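Local atomic coordinates of MEM-A1 (Soil metagenome, PDB entry 6E0S), a protein that probably hydrolyses the amide bond of beta-lactam antibiotics with zinc, as a subclass B3 metallo-beta-lactamase. Residues D130-Y133 / G134-P138; A197-A200 / K201-Y205; D242-R245 / R246-R249; D260-A263 / C264-Y267; R274-K277 / K278-A281. One frame throughout, in Å; residues are numbered along the deposited sequence.

Interaction 1: residues D130-Y133 / G134-P138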
loop_
_atom_site.group_PDB
_atom_site.type_symbol
_atom_site.label_atom_id
_atom_site.label_comp_id
_atom_site.label_asym_id
_atom_site.label_seq_id
_atom_site.Cartn_x
_atom_site.Cartn_y
_atom_site.Cartn_z
ATOM N N ASP A 130 -1.643 -4.714 17.367
ATOM C CA ASP A 130 -1.993 -5.079 16.008
ATOM C C ASP A 130 -3.165 -6.045 16.046
ATOM O O ASP A 130 -3.188 -6.946 16.886
ATOM C CB ASP A 130 -0.824 -5.730 15.271
ATOM C CG ASP A 130 -0.971 -5.660 13.754
ATOM O OD1 ASP A 130 -0.276 -4.840 13.117
ATOM O OD2 ASP A 130 -1.757 -6.444 13.200
ATOM N N PRO A 131 -4.166 -5.869 15.159
ATOM C CA PRO A 131 -5.274 -6.836 15.112
ATOM C C PRO A 131 -4.772 -8.255 14.898
ATOM O O PRO A 131 -5.449 -9.213 15.274
ATOM C CB PRO A 131 -6.119 -6.359 13.920
ATOM C CG PRO A 131 -5.870 -4.864 13.856
ATOM C CD PRO A 131 -4.383 -4.708 14.263
ATOM N N GLN A 132 -3.589 -8.416 14.302
ATOM C CA GLN A 132 -3.033 -9.745 14.052
ATOM C C GLN A 132 -1.883 -10.070 14.990
ATOM O O GLN A 132 -1.172 -11.060 14.766
ATOM C CB GLN A 132 -2.581 -9.887 12.596
ATOM C CG GLN A 132 -3.655 -9.539 11.577
ATOM C CD GLN A 132 -3.252 -9.868 10.157
ATOM O OE1 GLN A 132 -2.591 -10.882 9.906
ATOM N NE2 GLN A 132 -3.672 -9.033 9.211
ATOM N N TYR A 133 -1.721 -9.300 16.071
ATOM C CA TYR A 133 -0.606 -9.553 16.987
ATOM C C TYR A 133 -0.636 -10.993 17.483
ATOM O O TYR A 133 -1.672 -11.507 17.933
ATOM C CB TYR A 133 -0.639 -8.601 18.186
ATOM C CG TYR A 133 0.463 -8.895 19.192
ATOM C CD1 TYR A 133 0.192 -9.523 20.396
ATOM C CD2 TYR A 133 1.784 -8.564 18.904
ATOM C CE1 TYR A 133 1.219 -9.805 21.302
ATOM C CE2 TYR A 133 2.808 -8.832 19.793
ATOM C CZ TYR A 133 2.521 -9.454 20.983
ATOM O OH TYR A 133 3.542 -9.712 21.848
ATOM N N GLY A 134 0.516 -11.651 17.409
ATOM C CA GLY A 134 0.634 -13.044 17.756
ATOM C C GLY A 134 0.850 -13.945 16.559
ATOM O O GLY A 134 1.510 -14.986 16.687
ATOM N N GLU A 135 0.285 -13.594 15.413
ATOM C CA GLU A 135 0.481 -14.383 14.209
ATOM C C GLU A 135 1.320 -13.658 13.174
ATOM O O GLU A 135 1.396 -14.111 12.031
ATOM C CB GLU A 135 -0.879 -14.786 13.642
ATOM C CG GLU A 135 -1.711 -15.440 14.725
ATOM C CD GLU A 135 -2.911 -16.167 14.174
ATOM O OE1 GLU A 135 -2.863 -16.553 12.988
ATOM O OE2 GLU A 135 -3.901 -16.333 14.918
ATOM N N LEU A 136 1.998 -12.551 13.564
ATOM C CA LEU A 136 2.834 -11.750 12.651
ATOM C C LEU A 136 4.312 -12.045 12.846
ATOM O O LEU A 136 4.796 -12.071 13.987
ATOM C CB LEU A 136 2.596 -10.259 12.855
ATOM C CG LEU A 136 1.220 -9.750 12.475
ATOM C CD1 LEU A 136 1.051 -8.289 12.976
ATOM C CD2 LEU A 136 0.979 -9.838 10.982
ATOM N N PRO A 137 5.035 -12.292 11.751
ATOM C CA PRO A 137 6.477 -12.515 11.868
ATOM C C PRO A 137 7.204 -11.212 12.110
ATOM O O PRO A 137 6.734 -10.134 11.702
ATOM C CB PRO A 137 6.851 -13.107 10.490
ATOM C CG PRO A 137 5.594 -13.507 9.875
ATOM C CD PRO A 137 4.532 -12.593 10.407
ATOM N N PRO A 138 8.378 -11.256 12.721
ATOM C CA PRO A 138 9.199 -10.042 12.809
ATOM C C PRO A 138 9.760 -9.693 11.445
ATOM O O PRO A 138 9.847 -10.541 10.544
ATOM C CB PRO A 138 10.315 -10.432 13.781
ATOM C CG PRO A 138 10.432 -11.949 13.609
ATOM C CD PRO A 138 9.032 -12.430 13.318
#
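Leu136 folds back over the residues before it and meets both Asp130 and Gln132. It makes the van der Waals contacts. Its methyl CD1 lies against the carboxylate of Asp130, 3.4 Å from OD2, and the two side chains cross at about a right angle. CG of Leu136 rests 3.8 Å from CB of Gln132, an apolar touch, while its CD2 reaches toward the amide oxygen OE1 of the same glutamine.

Two turns shape the backbone. A type I turn runs from Asp130 to Tyr133, and a type II turn from Gln132 to Glu135. The second is closed by Glu135 N donating to Gln132 O at 3.0 Å. Gly134 holds backbone angles that suit glycine, since a side chain there would press on the carbonyl before it. Tyr133 CG is anti to its own backbone N (chi1 177°), which swings the ring so that Gly134 N lies over one face.

The carboxylate of Asp130 has two tasks. OD2 uses its anti lone pair to accept from Gln132 N at 2.9 Å, making an Asx turn. OD1 is hydrogen-bonded to NE2 of His93, a zinc ligand. The side chain of Gln132 itself comes within about 4 Å of a zinc ion. The chemistry implies a second-shell role: a carboxylate held by the turn and partly shielded by Leu136 probably orients His93 and may polarise its ring.

Interaction 2: residues A197-A200 / K201-Y205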
loop_
_atom_site.group_PDB
_atom_site.type_symbol
_atom_site.label_atom_id
_atom_site.label_comp_id
_atom_site.label_asym_id
_atom_site.label_seq_id
_atom_site.Cartn_x
_atom_site.Cartn_y
_atom_site.Cartn_z
ATOM N N ALA A 197 -10.949 -6.042 7.750
ATOM C CA ALA A 197 -11.023 -6.379 9.167
ATOM C C ALA A 197 -10.616 -7.833 9.364
ATOM O O ALA A 197 -11.454 -8.739 9.331
ATOM C CB ALA A 197 -12.434 -6.131 9.711
ATOM N N PHE A 198 -9.329 -8.075 9.574
ATOM C CA PHE A 198 -8.815 -9.421 9.778
ATOM C C PHE A 198 -8.104 -9.453 11.122
ATOM O O PHE A 198 -7.344 -8.536 11.438
ATOM C CB PHE A 198 -7.867 -9.821 8.638
ATOM C CG PHE A 198 -7.434 -11.244 8.714
ATOM C CD1 PHE A 198 -6.240 -11.585 9.329
ATOM C CD2 PHE A 198 -8.246 -12.260 8.219
ATOM C CE1 PHE A 198 -5.845 -12.925 9.425
ATOM C CE2 PHE A 198 -7.856 -13.601 8.310
ATOM C CZ PHE A 198 -6.657 -13.930 8.916
ATOM N N ALA A 199 -8.356 -10.489 11.919
ATOM C CA ALA A 199 -7.855 -10.498 13.292
ATOM C C ALA A 199 -7.293 -11.859 13.671
ATOM O O ALA A 199 -7.838 -12.898 13.288
ATOM C CB ALA A 199 -8.955 -10.134 14.309
ATOM N N ALA A 200 -6.208 -11.843 14.433
ATOM C CA ALA A 200 -5.721 -13.050 15.092
ATOM C C ALA A 200 -6.308 -13.146 16.493
ATOM O O ALA A 200 -6.414 -12.137 17.201
ATOM C CB ALA A 200 -4.197 -13.048 15.160
ATOM N N LYS A 201 -6.705 -14.360 16.883
ATOM C CA LYS A 201 -7.190 -14.580 18.238
ATOM C C LYS A 201 -6.144 -14.098 19.244
ATOM O O LYS A 201 -4.951 -14.404 19.094
ATOM C CB LYS A 201 -7.494 -16.067 18.459
ATOM C CG LYS A 201 -8.562 -16.630 17.511
ATOM C CD LYS A 201 -8.818 -18.131 17.762
ATOM C CE LYS A 201 -8.425 -19.008 16.558
ATOM N NZ LYS A 201 -6.973 -19.359 16.524
ATOM N N PRO A 202 -6.545 -13.365 20.297
ATOM C CA PRO A 202 -7.928 -13.134 20.695
ATOM C C PRO A 202 -8.487 -11.771 20.309
ATOM O O PRO A 202 -9.426 -11.321 20.964
ATOM C CB PRO A 202 -7.843 -13.233 22.213
ATOM C CG PRO A 202 -6.508 -12.575 22.513
ATOM C CD PRO A 202 -5.607 -12.852 21.317
ATOM N N PHE A 203 -7.933 -11.127 19.286
ATOM C CA PHE A 203 -8.337 -9.762 18.962
ATOM C C PHE A 203 -9.765 -9.738 18.419
ATOM O O PHE A 203 -10.158 -10.602 17.627
ATOM C CB PHE A 203 -7.382 -9.159 17.942
ATOM C CG PHE A 203 -7.616 -7.697 17.692
ATOM C CD1 PHE A 203 -6.956 -6.739 18.439
ATOM C CD2 PHE A 203 -8.497 -7.281 16.706
ATOM C CE1 PHE A 203 -7.180 -5.397 18.208
ATOM C CE2 PHE A 203 -8.733 -5.936 16.484
ATOM C CZ PHE A 203 -8.072 -5.003 17.237
ATOM N N ARG A 204 -10.544 -8.737 18.832
ATOM C CA ARG A 204 -11.911 -8.571 18.340
ATOM C C ARG A 204 -12.127 -7.119 17.967
ATOM O O ARG A 204 -11.889 -6.229 18.792
ATOM C CB ARG A 204 -12.934 -8.989 19.396
ATOM C CG ARG A 204 -12.880 -10.446 19.773
ATOM C CD ARG A 204 -13.689 -10.685 21.037
ATOM N NE ARG A 204 -14.995 -10.028 20.998
ATOM C CZ ARG A 204 -16.111 -10.589 20.537
ATOM N NH1 ARG A 204 -16.095 -11.832 20.070
ATOM N NH2 ARG A 204 -17.245 -9.903 20.542
ATOM N N TYR A 205 -12.578 -6.880 16.733
ATOM C CA TYR A 205 -12.925 -5.520 16.336
ATOM C C TYR A 205 -14.097 -4.984 17.149
ATOM O O TYR A 205 -14.193 -3.772 17.365
ATOM C CB TYR A 205 -13.238 -5.462 14.836
ATOM C CG TYR A 205 -11.989 -5.396 13.974
ATOM C CD1 TYR A 205 -11.482 -4.168 13.547
ATOM C CD2 TYR A 205 -11.310 -6.551 13.608
ATOM C CE1 TYR A 205 -10.342 -4.087 12.771
ATOM C CE2 TYR A 205 -10.159 -6.485 12.831
ATOM C CZ TYR A 205 -9.681 -5.253 12.415
ATOM O OH TYR A 205 -8.522 -5.178 11.646
#
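The ring of Tyr205 is sandwiched. Over one face sits the methyl CB of Ala197, 3.9 Å from the ring centroid and 12° off the normal, a clear CH-pi contact. Over the opposite face lies CE2 of Phe203. Backbone C of Phe198 meets the Tyr205 ring at its edge. The Phe203 ring in turn has CD2 of Tyr205 at its own edge, in plane. CB of Ala199 also approaches that edge, 3.8 Å from CD2 of Phe203.

Phe203 CG is anti to the backbone N (chi1 -172°), and this carries the ring across to Tyr205. Its backbone is held too: Phe203 N donates to Ala200 O at 2.8 Å. Between them the chain reverses through a cis peptide before Pro202, and the two arms run 155° apart.

The phenol of Tyr205 is fixed at its far end, where OH bonds to Gly168 O, next to the zinc ligand His169. Ile218 of helix 214-226 packs on both Ala197 and Tyr205. The arrangement is a hairpin-like loop with small alanines packed against aromatic rings. It lies in the connection between strand 185-192 and helix 214-226, near the zinc site of the metallo-beta-lactamase fold.

Interaction 3: residues D242-R245 / R246-R249. With PO4 (phosphate ion), chain D.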
loop_
_atom_site.group_PDB
_atom_site.type_symbol
_atom_site.label_atom_id
_atom_site.label_comp_id
_atom_site.label_asym_id
_atom_site.label_seq_id
_atom_site.Cartn_x
_atom_site.Cartn_y
_atom_site.Cartn_z
ATOM N N ASP A 242 -9.121 -5.259 -8.291
ATOM C CA ASP A 242 -9.380 -5.678 -9.671
ATOM C C ASP A 242 -8.305 -5.207 -10.633
ATOM O O ASP A 242 -8.602 -4.899 -11.797
ATOM C CB ASP A 242 -10.743 -5.177 -10.179
ATOM C CG ASP A 242 -11.935 -5.834 -9.499
ATOM O OD1 ASP A 242 -11.816 -6.904 -8.857
ATOM O OD2 ASP A 242 -13.033 -5.255 -9.628
ATOM N N LEU A 243 -7.056 -5.101 -10.171
ATOM C CA LEU A 243 -6.003 -4.599 -11.049
ATOM C C LEU A 243 -5.826 -5.487 -12.279
ATOM O O LEU A 243 -5.625 -4.980 -13.392
ATOM C CB LEU A 243 -4.681 -4.484 -10.297
ATOM C CG LEU A 243 -3.567 -3.832 -11.109
ATOM C CD1 LEU A 243 -3.925 -2.397 -11.560
ATOM C CD2 LEU A 243 -2.289 -3.845 -10.240
ATOM N N TRP A 244 -5.897 -6.808 -12.109
ATOM C CA TRP A 244 -5.616 -7.681 -13.250
ATOM C C TRP A 244 -6.764 -7.669 -14.251
ATOM O O TRP A 244 -6.531 -7.762 -15.462
ATOM C CB TRP A 244 -5.290 -9.099 -12.773
ATOM C CG TRP A 244 -4.193 -9.078 -11.741
ATOM C CD1 TRP A 244 -4.220 -9.628 -10.480
ATOM C CD2 TRP A 244 -2.904 -8.456 -11.884
ATOM N NE1 TRP A 244 -3.019 -9.368 -9.832
ATOM C CE2 TRP A 244 -2.204 -8.651 -10.672
ATOM C CE3 TRP A 244 -2.281 -7.739 -12.923
ATOM C CZ2 TRP A 244 -0.907 -8.150 -10.462
ATOM C CZ3 TRP A 244 -0.999 -7.250 -12.727
ATOM C CH2 TRP A 244 -0.321 -7.456 -11.503
ATOM N N ARG A 245 -8.000 -7.505 -13.780
ATOM C CA ARG A 245 -9.104 -7.348 -14.722
ATOM C C ARG A 245 -8.910 -6.104 -15.586
ATOM O O ARG A 245 -9.125 -6.143 -16.802
ATOM C CB ARG A 245 -10.448 -7.288 -13.987
ATOM C CG ARG A 245 -11.595 -6.994 -14.936
ATOM C CD ARG A 245 -12.952 -6.903 -14.255
ATOM N NE ARG A 245 -13.027 -5.879 -13.207
ATOM C CZ ARG A 245 -13.044 -4.555 -13.413
ATOM N NH1 ARG A 245 -12.982 -4.046 -14.638
ATOM N NH2 ARG A 245 -13.117 -3.728 -12.378
ATOM N N ARG A 246 -8.470 -5.002 -14.982
ATOM C CA ARG A 246 -8.273 -3.777 -15.754
ATOM C C ARG A 246 -7.037 -3.879 -16.644
ATOM O O ARG A 246 -7.067 -3.472 -17.809
ATOM C CB ARG A 246 -8.144 -2.578 -14.816
ATOM C CG ARG A 246 -9.435 -2.192 -14.105
ATOM C CD ARG A 246 -9.253 -0.871 -13.316
ATOM N NE ARG A 246 -8.854 -1.164 -11.944
ATOM C CZ ARG A 246 -7.779 -0.671 -11.338
ATOM N NH1 ARG A 246 -6.967 0.200 -11.959
ATOM N NH2 ARG A 246 -7.520 -1.064 -10.093
ATOM N N GLN A 247 -5.926 -4.403 -16.098
ATOM C CA GLN A 247 -4.695 -4.497 -16.881
ATOM C C GLN A 247 -4.877 -5.390 -18.088
ATOM O O GLN A 247 -4.177 -5.225 -19.094
ATOM C CB GLN A 247 -3.554 -5.044 -16.022
ATOM C CG GLN A 247 -2.139 -4.916 -16.652
ATOM C CD GLN A 247 -1.733 -6.088 -17.507
ATOM O OE1 GLN A 247 -2.136 -7.231 -17.276
ATOM N NE2 GLN A 247 -0.951 -5.804 -18.544
ATOM N N ALA A 248 -5.794 -6.356 -17.990
ATOM C CA ALA A 248 -6.100 -7.280 -19.067
ATOM C C ALA A 248 -6.665 -6.594 -20.293
ATOM O O ALA A 248 -6.788 -7.245 -21.330
ATOM C CB ALA A 248 -7.096 -8.332 -18.559
ATOM N N ARG A 249 -7.045 -5.321 -20.186
ATOM C CA ARG A 249 -7.527 -4.542 -21.310
ATOM C C ARG A 249 -6.502 -3.543 -21.845
ATOM O O ARG A 249 -6.815 -2.851 -22.825
ATOM C CB ARG A 249 -8.823 -3.801 -20.918
ATOM C CG ARG A 249 -9.868 -4.678 -20.201
ATOM C CD ARG A 249 -11.247 -3.998 -20.089
ATOM N NE ARG A 249 -11.837 -3.767 -21.404
ATOM C CZ ARG A 249 -12.880 -2.968 -21.639
ATOM N NH1 ARG A 249 -13.447 -2.288 -20.641
ATOM N NH2 ARG A 249 -13.341 -2.826 -22.883
HETATM P P PO4 D . -8.520 -9.592 -10.538
HETATM O O1 PO4 D . -9.806 -9.358 -9.750
HETATM O O2 PO4 D . -7.960 -8.278 -10.997
HETATM O O3 PO4 D . -7.534 -10.300 -9.625
HETATM O O4 PO4 D . -8.828 -10.448 -11.755
HETATM O O HOH W 1 -4.049 -8.537 -16.385
#
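Leu243 and Arg246 meet at about a right angle, with CD1 of Leu243 4.0 Å from NH1 of Arg246. CA of Leu243 lies over one face of that guanidinium. Arg246 has two conformers, and these contacts hold for the one described. The backbone bonds are helical: Arg246 N to Asp242 O, and Gln247 N to Leu243 O at 2.8 Å. Ala248 N donates to Trp244 O at 3.0 Å. A water bridges Trp244 O and Gln247 OE1, while NE2 of Gln247 bonds to OE1 of Gln250.

A phosphate, probably from the crystallisation liquor, sits by the first turn of the helix. Its O2 accepts from Arg245 N at 2.9 Å and, weakly, from Trp244 N. Asp242 holds the N-cap position, but its carboxylate makes no capping bond. Instead OD2 of Asp242 forms a salt bridge with NH2 of Arg245 at 3.1 Å. The oxygen lies in the guanidinium plane, and the bond is nearly straight at 167°. A bend at chi3 of Arg245 (58°) turns its guanidinium back toward Asp242.

Arg246 is buried, and in this conformer NH2 bonds to Leu233 O and Gly241 O and NH1 to Phe258 O. Trp244 makes a cation-pi contact with Arg43 and meets Tyr39 edge-to-face. Helix 243-247 packs on Phe31 of strand 31-34 through Trp244 and Gln247, while Arg246 ties it to the end strand 232-235.

Interaction 4: residues D260-A263 / C264-Y267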
loop_
_atom_site.group_PDB
_atom_site.type_symbol
_atom_site.label_atom_id
_atom_site.label_comp_id
_atom_site.label_asym_id
_atom_site.label_seq_id
_atom_site.Cartn_x
_atom_site.Cartn_y
_atom_site.Cartn_z
ATOM N N ASP A 260 -11.010 3.933 -13.888
ATOM C CA ASP A 260 -12.374 3.569 -13.499
ATOM C C ASP A 260 -12.697 4.389 -12.253
ATOM O O ASP A 260 -12.244 4.045 -11.155
ATOM C CB ASP A 260 -12.505 2.083 -13.216
ATOM C CG ASP A 260 -13.937 1.686 -12.870
ATOM O OD1 ASP A 260 -14.257 0.494 -13.005
ATOM O OD2 ASP A 260 -14.747 2.563 -12.485
ATOM N N ARG A 261 -13.511 5.430 -12.422
ATOM C CA ARG A 261 -13.722 6.336 -11.304
ATOM C C ARG A 261 -14.609 5.754 -10.214
ATOM O O ARG A 261 -14.768 6.398 -9.167
ATOM C CB ARG A 261 -14.280 7.670 -11.818
ATOM C CG ARG A 261 -13.189 8.537 -12.493
ATOM C CD ARG A 261 -13.627 10.002 -12.718
ATOM N NE ARG A 261 -14.010 10.682 -11.481
ATOM C CZ ARG A 261 -13.145 11.220 -10.617
ATOM N NH1 ARG A 261 -11.830 11.174 -10.835
ATOM N NH2 ARG A 261 -13.596 11.817 -9.528
ATOM N N GLN A 262 -15.166 4.559 -10.400
ATOM C CA GLN A 262 -15.862 3.876 -9.310
ATOM C C GLN A 262 -14.987 2.850 -8.596
ATOM O O GLN A 262 -15.467 2.204 -7.653
ATOM C CB GLN A 262 -17.136 3.197 -9.813
ATOM C CG GLN A 262 -18.112 4.143 -10.531
ATOM C CD GLN A 262 -18.523 5.349 -9.686
ATOM O OE1 GLN A 262 -18.887 5.225 -8.511
ATOM N NE2 GLN A 262 -18.451 6.531 -10.289
ATOM N N ALA A 263 -13.711 2.719 -8.972
ATOM C CA ALA A 263 -12.890 1.637 -8.411
ATOM C C ALA A 263 -12.695 1.771 -6.892
ATOM O O ALA A 263 -12.774 0.774 -6.163
ATOM C CB ALA A 263 -11.531 1.569 -9.122
ATOM N N CYS A 264 -12.384 2.977 -6.395
ATOM C CA CYS A 264 -12.177 3.128 -4.951
ATOM C C CYS A 264 -13.478 2.915 -4.173
ATOM O O CYS A 264 -13.473 2.321 -3.085
ATOM C CB CYS A 264 -11.592 4.508 -4.624
ATOM S SG CYS A 264 -9.895 4.752 -5.137
ATOM N N ARG A 265 -14.603 3.391 -4.705
ATOM C CA ARG A 265 -15.860 3.177 -4.001
ATOM C C ARG A 265 -16.218 1.696 -3.971
ATOM O O ARG A 265 -16.683 1.184 -2.943
ATOM C CB ARG A 265 -16.967 4.017 -4.656
ATOM C CG ARG A 265 -18.351 3.810 -4.071
ATOM C CD ARG A 265 -19.354 4.881 -4.583
ATOM N NE ARG A 265 -18.686 6.083 -5.108
ATOM C CZ ARG A 265 -18.351 7.156 -4.384
ATOM N NH1 ARG A 265 -18.615 7.209 -3.079
ATOM N NH2 ARG A 265 -17.745 8.187 -4.971
ATOM N N GLN A 266 -15.969 0.972 -5.067
ATOM C CA GLN A 266 -16.251 -0.467 -5.057
ATOM C C GLN A 266 -15.351 -1.209 -4.073
ATOM O O GLN A 266 -15.797 -2.145 -3.386
ATOM C CB GLN A 266 -16.100 -1.045 -6.471
ATOM C CG GLN A 266 -17.236 -0.600 -7.393
ATOM C CD GLN A 266 -16.923 -0.768 -8.862
ATOM O OE1 GLN A 266 -15.814 -1.141 -9.237
ATOM N NE2 GLN A 266 -17.891 -0.446 -9.705
ATOM N N TYR A 267 -14.077 -0.841 -4.044
ATOM C CA TYR A 267 -13.124 -1.435 -3.106
ATOM C C TYR A 267 -13.546 -1.164 -1.666
ATOM O O TYR A 267 -13.460 -2.043 -0.792
ATOM C CB TYR A 267 -11.747 -0.829 -3.395
ATOM C CG TYR A 267 -10.606 -1.242 -2.517
ATOM C CD1 TYR A 267 -10.163 -0.409 -1.483
ATOM C CD2 TYR A 267 -9.938 -2.444 -2.738
ATOM C CE1 TYR A 267 -9.080 -0.748 -0.695
ATOM C CE2 TYR A 267 -8.860 -2.806 -1.942
ATOM C CZ TYR A 267 -8.443 -1.964 -0.916
ATOM O OH TYR A 267 -7.356 -2.308 -0.132
HETATM O O HOH W 2 -16.853 -0.041 -12.748
HETATM O O HOH W 3 -14.217 5.420 -6.690
#
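Gln266 has CG anti to its carbonyl carbon (chi1 -72°) and is extended beyond, so that its amide lies back along Gln262. There NE2 of Gln266 comes 3.7 Å from CB of Gln262. Gln262 bends at chi2 (-56°) and runs beside Arg265, the two pointing the same way. OE1 of Gln262 lies at the edge of the Arg265 guanidinium, in its plane and 3.5 Å from NE. The amide and guanidinium planes are 31° apart.

Asp260 caps the start of the helix from the turn before it. Its OD2 accepts from Gln262 N at 2.9 Å, on the anti side and out of the carboxylate plane. Ala263 N closes the type I turn by bonding to Asp260 O. A water donates to OD1 of Asp260 at 2.7 Å and accepts from NE2 of Gln266. It bridges the capping residue to a side chain in the first turn of the helix. A second water joins Arg261 O to Arg265 N, a backbone amide of the first helical turn. Gln266 N then bonds to Gln262 O at 2.9 Å, and Tyr267 N to Ala263 O at 3.0 Å.

The buried side of this helix start faces the sheet. Cys264 forms a disulfide with Cys230, just ahead of strand 232-235. Ala263, Cys264 and Tyr267 pack on Leu233 of that strand. Cys264 and Tyr267 also reach strand 185-192, through Val190 and Ala192.

Interaction 5: residues R274-K277 / K278-A281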
loop_
_atom_site.group_PDB
_atom_site.type_symbol
_atom_site.label_atom_id
_atom_site.label_comp_id
_atom_site.label_asym_id
_atom_site.label_seq_id
_atom_site.Cartn_x
_atom_site.Cartn_y
_atom_site.Cartn_z
ATOM N N ARG A 274 -16.940 -7.023 4.171
ATOM C CA ARG A 274 -16.085 -7.918 4.948
ATOM C C ARG A 274 -16.113 -7.558 6.424
ATOM O O ARG A 274 -16.043 -8.442 7.290
ATOM C CB ARG A 274 -14.645 -7.874 4.427
ATOM C CG ARG A 274 -14.463 -8.628 3.132
ATOM C CD ARG A 274 -13.005 -8.652 2.707
ATOM N NE ARG A 274 -12.781 -9.662 1.689
ATOM C CZ ARG A 274 -12.076 -10.767 1.903
ATOM N NH1 ARG A 274 -11.520 -10.970 3.096
ATOM N NH2 ARG A 274 -11.926 -11.659 0.929
ATOM N N LEU A 275 -16.227 -6.271 6.726
ATOM C CA LEU A 275 -16.296 -5.841 8.111
ATOM C C LEU A 275 -17.573 -6.338 8.768
ATOM O O LEU A 275 -17.543 -6.828 9.907
ATOM C CB LEU A 275 -16.197 -4.318 8.180
ATOM C CG LEU A 275 -16.493 -3.739 9.547
ATOM C CD1 LEU A 275 -15.425 -4.204 10.520
ATOM C CD2 LEU A 275 -16.593 -2.221 9.489
ATOM N N GLN A 276 -18.706 -6.239 8.062
ATOM C CA GLN A 276 -19.955 -6.738 8.622
ATOM C C GLN A 276 -19.881 -8.244 8.859
ATOM O O GLN A 276 -20.329 -8.737 9.899
ATOM C CB GLN A 276 -21.132 -6.386 7.701
ATOM C CG GLN A 276 -21.441 -4.871 7.662
ATOM C CD GLN A 276 -21.600 -4.289 9.066
ATOM O OE1 GLN A 276 -22.528 -4.654 9.807
ATOM N NE2 GLN A 276 -20.699 -3.396 9.441
ATOM N N LYS A 277 -19.280 -8.990 7.922
ATOM C CA LYS A 277 -19.098 -10.422 8.134
ATOM C C LYS A 277 -18.208 -10.700 9.341
ATOM O O LYS A 277 -18.485 -11.619 10.127
ATOM C CB LYS A 277 -18.520 -11.070 6.879
ATOM C CG LYS A 277 -19.450 -11.070 5.688
ATOM C CD LYS A 277 -18.781 -11.677 4.456
ATOM C CE LYS A 277 -19.753 -11.839 3.311
ATOM N NZ LYS A 277 -19.036 -12.423 2.151
ATOM N N LYS A 278 -17.151 -9.902 9.526
ATOM C CA LYS A 278 -16.264 -10.091 10.676
ATOM C C LYS A 278 -16.999 -9.811 11.989
ATOM O O LYS A 278 -16.895 -10.585 12.953
ATOM C CB LYS A 278 -15.022 -9.203 10.522
ATOM C CG LYS A 278 -13.982 -9.282 11.658
ATOM C CD LYS A 278 -13.481 -10.729 11.779
ATOM C CE LYS A 278 -12.456 -10.897 12.870
ATOM N NZ LYS A 278 -12.198 -12.351 13.106
ATOM N N LEU A 279 -17.774 -8.734 12.041
ATOM C CA LEU A 279 -18.516 -8.452 13.259
ATOM C C LEU A 279 -19.518 -9.561 13.564
ATOM O O LEU A 279 -19.712 -9.922 14.732
ATOM C CB LEU A 279 -19.212 -7.110 13.139
ATOM C CG LEU A 279 -18.311 -5.884 13.039
ATOM C CD1 LEU A 279 -19.177 -4.637 12.742
ATOM C CD2 LEU A 279 -17.503 -5.693 14.309
ATOM N N ALA A 280 -20.135 -10.144 12.525
ATOM C CA ALA A 280 -21.062 -11.252 12.740
ATOM C C ALA A 280 -20.334 -12.489 13.251
ATOM O O ALA A 280 -20.817 -13.166 14.168
ATOM C CB ALA A 280 -21.826 -11.585 11.453
ATOM N N ALA A 281 -19.166 -12.788 12.687
ATOM C CA ALA A 281 -18.372 -13.917 13.162
ATOM C C ALA A 281 -17.949 -13.719 14.607
ATOM O O ALA A 281 -17.919 -14.679 15.389
ATOM C CB ALA A 281 -17.151 -14.115 12.261
#
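Four successive backbone hydrogen bonds join residues 274-277 to residues 278-281. Lys278 N donates to Arg274 O at 2.9 Å, and Leu279 N to Leu275 O at 2.9 Å. Ala280 N reaches Gln276 O at 3.0 Å, and Ala281 N reaches Lys277 O at 2.9 Å. This is the regular i to i+4 pattern of an alpha helix.

Leu275, Gln276 and Leu279 touch on one flank. CD1 of Leu275 lies 4.2 Å from CG of Leu279, one turn on. NE2 of Gln276 comes 3.8 Å from CD1 of Leu279, an amide nitrogen against a methyl. Leu279 CG is anti to its carbonyl carbon (chi1 -65°), which sets CG 3.4 Å from Leu275 O. Lys278 stands apart from this group, with CB 3.5 Å from Arg274 O. Its CG is anti to the backbone N, and a bend at chi2 (59°) lays the aliphatic chain toward Ala197 and Ala199.

Further out, Leu275 packs on Leu215, Ile218 and Lys219 of helix 214-226, and on Ala197. Lys278 lies along Ala199, and Leu279 touches Ser206. The chemistry implies a two-sided helix: leucines and the aliphatic part of Lys278 serve the protein side, while Gln276 and Lys277 are exposed. Between the two segments the hydrogen bonds are all backbone ones; the side chains meet by van der Waals contact.

How the interactions relate
Interactions 1 and 5 are surface contacts, while interactions 2, 3 and 4 are partly buried. Interaction 2 is the joint: Ala200 N probably bonds to Pro131 O of interaction 1, and Ala197 packs on Leu275 of interaction 5. Interactions 4 and 5 use the same helix, 263-285, at its start and farther along, with centres about 21 Å apart. Interaction 3 lies beside interaction 4 without touching it, their nearest atoms about 4 Å apart. The chemistry follows place. Near the zinc ions, interactions 1 and 2 rely on turns, a carboxylate and aromatic faces. Interactions 3 and 4 deal with helix starts, using anion, cap and waters. Interaction 5 is plain mid-helix bonding.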